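PDB 4R1D: Tle cognate immunity protein 4 C-terminal domain-containing protein from Pseudomonas aeruginosa PAO1, which binds the type VI secretion lipase effector Tle4 as its cognate immunity protein, probably protecting the producing cell from it. Local coordinates for residues B[217-229]-B[237-249]. Sequence-based numbering, arbitrary orientation.
Sequences HPVGSLPGEEYLV and RGYTFMWEVQGKE
E225 to V229 run against T240 to E244 as the two arms of an antiparallel β-hairpin, their short axes 4.7 Å apart and 173° from N-to-C alignment. E225–E244, Y227–M242 and V229–T240 are hydrogen-bonded pairs; E226–W243 and L228–F241 are the non-hydrogen-bonded ones between them. With CG anti to the backbone N (chi1 -178°), the W243 indole extends toward the loop H217 to G224, which holds the type II' turn from V219 to L222, and W243 NE1 gives H217 O a 2.9 Å bond lying in both the ring plane and the carbonyl plane. The same indole edge points at the face of the H217 imidazole, a T-shaped pair with planes at 87°. G224 CA sits over one face of the indole, near its rim, while V219 CG2 meets W243 CZ2 at 3.8 Å. H217 ND1 donates to E226 OE1 at 2.7 Å, approaching from above the carboxylate plane, and D293 takes the bond at NE2. Further along, L228 lays CG over one face of F241, 3.9 Å from the ring centroid, a CH-pi contact. On the other side of the hairpin, M242 turns about its CG-SD bond, which brings CE 4.0 Å from Y227 CB, and V229 CG2 lies beside T240 CB. Strand 209-214 flanks the first arm, its R213 pairing with E226, and strand 256-263 the second. Helix 281-292 covers the W243, L228 side, where the W288 indole also donates to E226; helix 191-205 receives Y227, whose OH bonds D196. On the Y227 face, V229, T240 and M242 pack against L91, I88 and W96 of the other chain, the lipase Tle4, making this patch part of the Tle4–Tli4 interface.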
loop_
_atom_site.group_PDB
_atom_site.type_symbol
_atom_site.label_atom_id
_atom_site.label_comp_id
_atom_site.label_asym_id
_atom_site.label_seq_id
_atom_site.Cartn_x
_atom_site.Cartn_y
_atom_site.Cartn_z
ATOM N N HIS B 217 23.288 -7.012 22.347
ATOM C CA HIS B 217 24.383 -7.100 21.385
ATOM C C HIS B 217 24.939 -5.704 21.192
ATOM O O HIS B 217 24.735 -5.071 20.164
ATOM C CB HIS B 217 23.925 -7.695 20.049
ATOM C CG HIS B 217 25.049 -7.958 19.094
ATOM N ND1 HIS B 217 24.973 -8.904 18.094
ATOM C CD2 HIS B 217 26.277 -7.398 18.988
ATOM C CE1 HIS B 217 26.107 -8.913 17.413
ATOM N NE2 HIS B 217 26.917 -8.011 17.939
ATOM N N PRO B 218 25.628 -5.203 22.218
ATOM C CA PRO B 218 26.274 -3.900 22.111
ATOM C C PRO B 218 27.361 -3.985 21.054
ATOM O O PRO B 218 27.930 -5.061 20.859
ATOM C CB PRO B 218 26.894 -3.703 23.499
ATOM C CG PRO B 218 27.099 -5.090 24.025
ATOM C CD PRO B 218 25.964 -5.904 23.473
ATOM N N VAL B 219 27.588 -2.879 20.353
ATOM C CA VAL B 219 28.671 -2.750 19.382
ATOM C C VAL B 219 29.343 -1.446 19.753
ATOM O O VAL B 219 28.830 -0.347 19.471
ATOM C CB VAL B 219 28.153 -2.675 17.928
ATOM C CG1 VAL B 219 29.318 -2.479 16.955
ATOM C CG2 VAL B 219 27.367 -3.923 17.584
ATOM N N GLY B 220 30.481 -1.559 20.425
ATOM C CA GLY B 220 31.101 -0.381 21.000
ATOM C C GLY B 220 30.098 0.290 21.914
ATOM O O GLY B 220 29.448 -0.372 22.719
ATOM N N SER B 221 29.945 1.602 21.787
ATOM C CA SER B 221 29.049 2.306 22.687
ATOM C C SER B 221 27.591 2.315 22.203
ATOM O O SER B 221 26.760 2.999 22.787
ATOM C CB SER B 221 29.540 3.725 22.929
ATOM O OG SER B 221 29.600 4.442 21.718
ATOM N N LEU B 222 27.294 1.543 21.155
ATOM C CA LEU B 222 25.915 1.415 20.661
ATOM C C LEU B 222 25.196 0.308 21.429
ATOM O O LEU B 222 25.535 -0.868 21.301
ATOM C CB LEU B 222 25.896 1.082 19.165
ATOM C CG LEU B 222 26.578 2.052 18.200
ATOM C CD1 LEU B 222 26.603 1.480 16.783
ATOM C CD2 LEU B 222 25.891 3.414 18.216
ATOM N N PRO B 223 24.200 0.685 22.236
ATOM C CA PRO B 223 23.478 -0.272 23.082
ATOM C C PRO B 223 22.453 -1.095 22.303
ATOM O O PRO B 223 21.269 -0.994 22.584
ATOM C CB PRO B 223 22.777 0.632 24.100
ATOM C CG PRO B 223 22.595 1.915 23.402
ATOM C CD PRO B 223 23.772 2.072 22.472
ATOM N N GLY B 224 22.910 -1.912 21.359
ATOM C CA GLY B 224 21.987 -2.694 20.549
ATOM C C GLY B 224 21.434 -3.926 21.247
ATOM O O GLY B 224 22.063 -4.475 22.149
ATOM N N GLU B 225 20.242 -4.353 20.836
ATOM C CA GLU B 225 19.682 -5.619 21.284
ATOM C C GLU B 225 19.255 -6.393 20.048
ATOM O O GLU B 225 18.955 -5.793 19.024
ATOM C CB GLU B 225 18.510 -5.388 22.238
ATOM C CG GLU B 225 18.940 -4.627 23.497
ATOM C CD GLU B 225 17.907 -4.657 24.616
ATOM O OE1 GLU B 225 16.697 -4.757 24.321
ATOM O OE2 GLU B 225 18.319 -4.579 25.796
ATOM N N GLU B 226 19.247 -7.715 20.131
ATOM C CA GLU B 226 18.969 -8.518 18.947
ATOM C C GLU B 226 18.043 -9.684 19.236
ATOM O O GLU B 226 17.930 -10.144 20.365
ATOM C CB GLU B 226 20.274 -9.041 18.339
ATOM C CG GLU B 226 20.910 -10.138 19.153
ATOM C CD GLU B 226 22.272 -10.550 18.624
ATOM O OE1 GLU B 226 22.644 -10.133 17.502
ATOM O OE2 GLU B 226 22.969 -11.288 19.347
ATOM N N TYR B 227 17.406 -10.170 18.180
ATOM C CA TYR B 227 16.501 -11.287 18.265
ATOM C C TYR B 227 16.713 -12.018 16.956
ATOM O O TYR B 227 16.537 -11.440 15.886
ATOM C CB TYR B 227 15.058 -10.764 18.371
ATOM C CG TYR B 227 14.112 -11.668 19.128
ATOM C CD1 TYR B 227 14.152 -13.043 18.966
ATOM C CD2 TYR B 227 13.184 -11.139 20.013
ATOM C CE1 TYR B 227 13.280 -13.874 19.661
ATOM C CE2 TYR B 227 12.308 -11.960 20.714
ATOM C CZ TYR B 227 12.364 -13.328 20.530
ATOM O OH TYR B 227 11.507 -14.157 21.221
ATOM N N LEU B 228 17.118 -13.281 17.028
ATOM C CA LEU B 228 17.518 -14.015 15.832
ATOM C C LEU B 228 16.724 -15.307 15.729
ATOM O O LEU B 228 16.782 -16.141 16.634
ATOM C CB LEU B 228 19.016 -14.368 15.906
ATOM C CG LEU B 228 20.078 -13.397 15.382
ATOM C CD1 LEU B 228 19.905 -11.981 15.874
ATOM C CD2 LEU B 228 21.473 -13.913 15.742
ATOM N N VAL B 229 15.984 -15.485 14.640
ATOM C CA VAL B 229 15.201 -16.703 14.490
ATOM C C VAL B 229 15.499 -17.389 13.160
ATOM O O VAL B 229 15.989 -16.766 12.223
ATOM C CB VAL B 229 13.682 -16.436 14.635
ATOM C CG1 VAL B 229 13.398 -15.662 15.929
ATOM C CG2 VAL B 229 13.148 -15.683 13.435
ATOM N N ARG B 237 15.494 -23.523 4.344
ATOM C CA ARG B 237 15.676 -22.857 5.629
ATOM C C ARG B 237 15.571 -21.348 5.481
ATOM O O ARG B 237 16.192 -20.755 4.594
ATOM C CB ARG B 237 17.033 -23.214 6.233
ATOM C CG ARG B 237 17.226 -22.719 7.665
ATOM C CD ARG B 237 17.828 -23.823 8.522
ATOM N NE ARG B 237 18.025 -23.455 9.922
ATOM C CZ ARG B 237 17.194 -23.777 10.907
ATOM N NH1 ARG B 237 16.074 -24.454 10.653
ATOM N NH2 ARG B 237 17.476 -23.415 12.148
ATOM N N GLY B 238 14.781 -20.738 6.355
ATOM C CA GLY B 238 14.643 -19.293 6.397
ATOM C C GLY B 238 15.284 -18.703 7.643
ATOM O O GLY B 238 15.558 -19.405 8.618
ATOM N N TYR B 239 15.518 -17.398 7.612
ATOM C CA TYR B 239 16.162 -16.709 8.713
ATOM C C TYR B 239 15.540 -15.337 8.871
ATOM O O TYR B 239 15.140 -14.722 7.887
ATOM C CB TYR B 239 17.643 -16.505 8.403
ATOM C CG TYR B 239 18.458 -17.774 8.359
ATOM C CD1 TYR B 239 18.950 -18.339 9.521
ATOM C CD2 TYR B 239 18.737 -18.400 7.153
ATOM C CE1 TYR B 239 19.699 -19.504 9.493
ATOM C CE2 TYR B 239 19.489 -19.570 7.107
ATOM C CZ TYR B 239 19.968 -20.112 8.282
ATOM O OH TYR B 239 20.723 -21.266 8.258
ATOM N N THR B 240 15.478 -14.856 10.103
ATOM C CA THR B 240 15.196 -13.441 10.330
ATOM C C THR B 240 15.991 -12.968 11.543
ATOM O O THR B 240 15.729 -13.382 12.670
ATOM C CB THR B 240 13.700 -13.171 10.515
ATOM O OG1 THR B 240 12.995 -13.607 9.345
ATOM C CG2 THR B 240 13.458 -11.686 10.694
ATOM N N PHE B 241 17.007 -12.152 11.272
ATOM C CA PHE B 241 17.908 -11.628 12.291
ATOM C C PHE B 241 17.619 -10.143 12.424
ATOM O O PHE B 241 17.581 -9.423 11.420
ATOM C CB PHE B 241 19.375 -11.812 11.881
ATOM C CG PHE B 241 19.816 -13.246 11.791
ATOM C CD1 PHE B 241 18.952 -14.286 12.112
ATOM C CD2 PHE B 241 21.103 -13.553 11.366
ATOM C CE1 PHE B 241 19.364 -15.606 12.021
ATOM C CE2 PHE B 241 21.519 -14.871 11.267
ATOM C CZ PHE B 241 20.653 -15.897 11.597
ATOM N N MET B 242 17.391 -9.696 13.658
ATOM C CA MET B 242 16.927 -8.332 13.932
ATOM C C MET B 242 17.796 -7.677 15.011
ATOM O O MET B 242 18.057 -8.294 16.031
ATOM C CB MET B 242 15.472 -8.393 14.415
ATOM C CG MET B 242 14.548 -9.062 13.408
ATOM S SD MET B 242 12.963 -9.582 14.100
ATOM C CE MET B 242 13.399 -11.174 14.798
ATOM N N TRP B 243 18.236 -6.440 14.781
ATOM C CA TRP B 243 19.115 -5.732 15.714
ATOM C C TRP B 243 18.685 -4.273 15.735
ATOM O O TRP B 243 18.425 -3.695 14.689
ATOM C CB TRP B 243 20.559 -5.840 15.215
ATOM C CG TRP B 243 21.634 -5.204 16.084
ATOM C CD1 TRP B 243 22.338 -5.813 17.087
ATOM C CD2 TRP B 243 22.168 -3.871 15.972
ATOM N NE1 TRP B 243 23.261 -4.936 17.615
ATOM C CE2 TRP B 243 23.172 -3.738 16.957
ATOM C CE3 TRP B 243 21.884 -2.773 15.146
ATOM C CZ2 TRP B 243 23.903 -2.557 17.136
ATOM C CZ3 TRP B 243 22.607 -1.589 15.327
ATOM C CH2 TRP B 243 23.611 -1.494 16.316
ATOM N N GLU B 244 18.605 -3.684 16.925
ATOM C CA GLU B 244 18.155 -2.319 17.028
ATOM C C GLU B 244 18.756 -1.590 18.215
ATOM O O GLU B 244 18.986 -2.173 19.282
ATOM C CB GLU B 244 16.623 -2.280 17.129
ATOM C CG GLU B 244 16.043 -0.871 17.083
ATOM C CD GLU B 244 14.535 -0.876 16.896
ATOM O OE1 GLU B 244 14.013 -1.845 16.310
ATOM O OE2 GLU B 244 13.875 0.093 17.334
ATOM N N VAL B 245 19.043 -0.318 17.975
ATOM C CA VAL B 245 19.334 0.649 19.013
ATOM C C VAL B 245 18.148 1.601 19.010
ATOM O O VAL B 245 17.859 2.239 17.996
ATOM C CB VAL B 245 20.608 1.439 18.685
ATOM C CG1 VAL B 245 20.751 2.643 19.630
ATOM C CG2 VAL B 245 21.829 0.520 18.736
ATOM N N GLN B 246 17.449 1.694 20.135
ATOM C CA GLN B 246 16.203 2.470 20.186
ATOM C C GLN B 246 16.351 3.914 19.698
ATOM O O GLN B 246 15.497 4.420 18.954
ATOM C CB GLN B 246 15.573 2.425 21.588
ATOM C CG GLN B 246 14.195 3.089 21.665
ATOM C CD GLN B 246 13.390 2.629 22.871
ATOM O OE1 GLN B 246 13.896 1.900 23.728
ATOM N NE2 GLN B 246 12.130 3.052 22.943
ATOM N N GLY B 247 17.435 4.570 20.099
ATOM C CA GLY B 247 17.675 5.949 19.710
ATOM C C GLY B 247 17.354 6.948 20.807
ATOM O O GLY B 247 16.642 6.631 21.759
ATOM N N LYS B 248 17.893 8.156 20.671
ATOM C CA LYS B 248 17.632 9.252 21.596
ATOM C C LYS B 248 17.054 10.392 20.790
ATOM O O LYS B 248 17.359 10.533 19.613
ATOM C CB LYS B 248 18.932 9.734 22.245
ATOM C CG LYS B 248 19.762 8.657 22.917
ATOM C CD LYS B 248 19.129 8.183 24.212
ATOM C CE LYS B 248 20.093 7.304 24.997
ATOM N NZ LYS B 248 19.430 6.668 26.170
ATOM N N GLU B 249 16.225 11.213 21.421
ATOM C CA GLU B 249 15.601 12.337 20.731
ATOM C C GLU B 249 16.608 13.422 20.348
ATOM O O GLU B 249 17.538 13.714 21.099
ATOM C CB GLU B 249 14.478 12.925 21.588
ATOM C CG GLU B 249 13.480 11.869 22.029
ATOM C CD GLU B 249 12.138 12.439 22.434
ATOM O OE1 GLU B 249 11.144 11.678 22.385
ATOM O OE2 GLU B 249 12.080 13.637 22.800
HETATM O O HOH W 1 18.985 0.816 22.715
#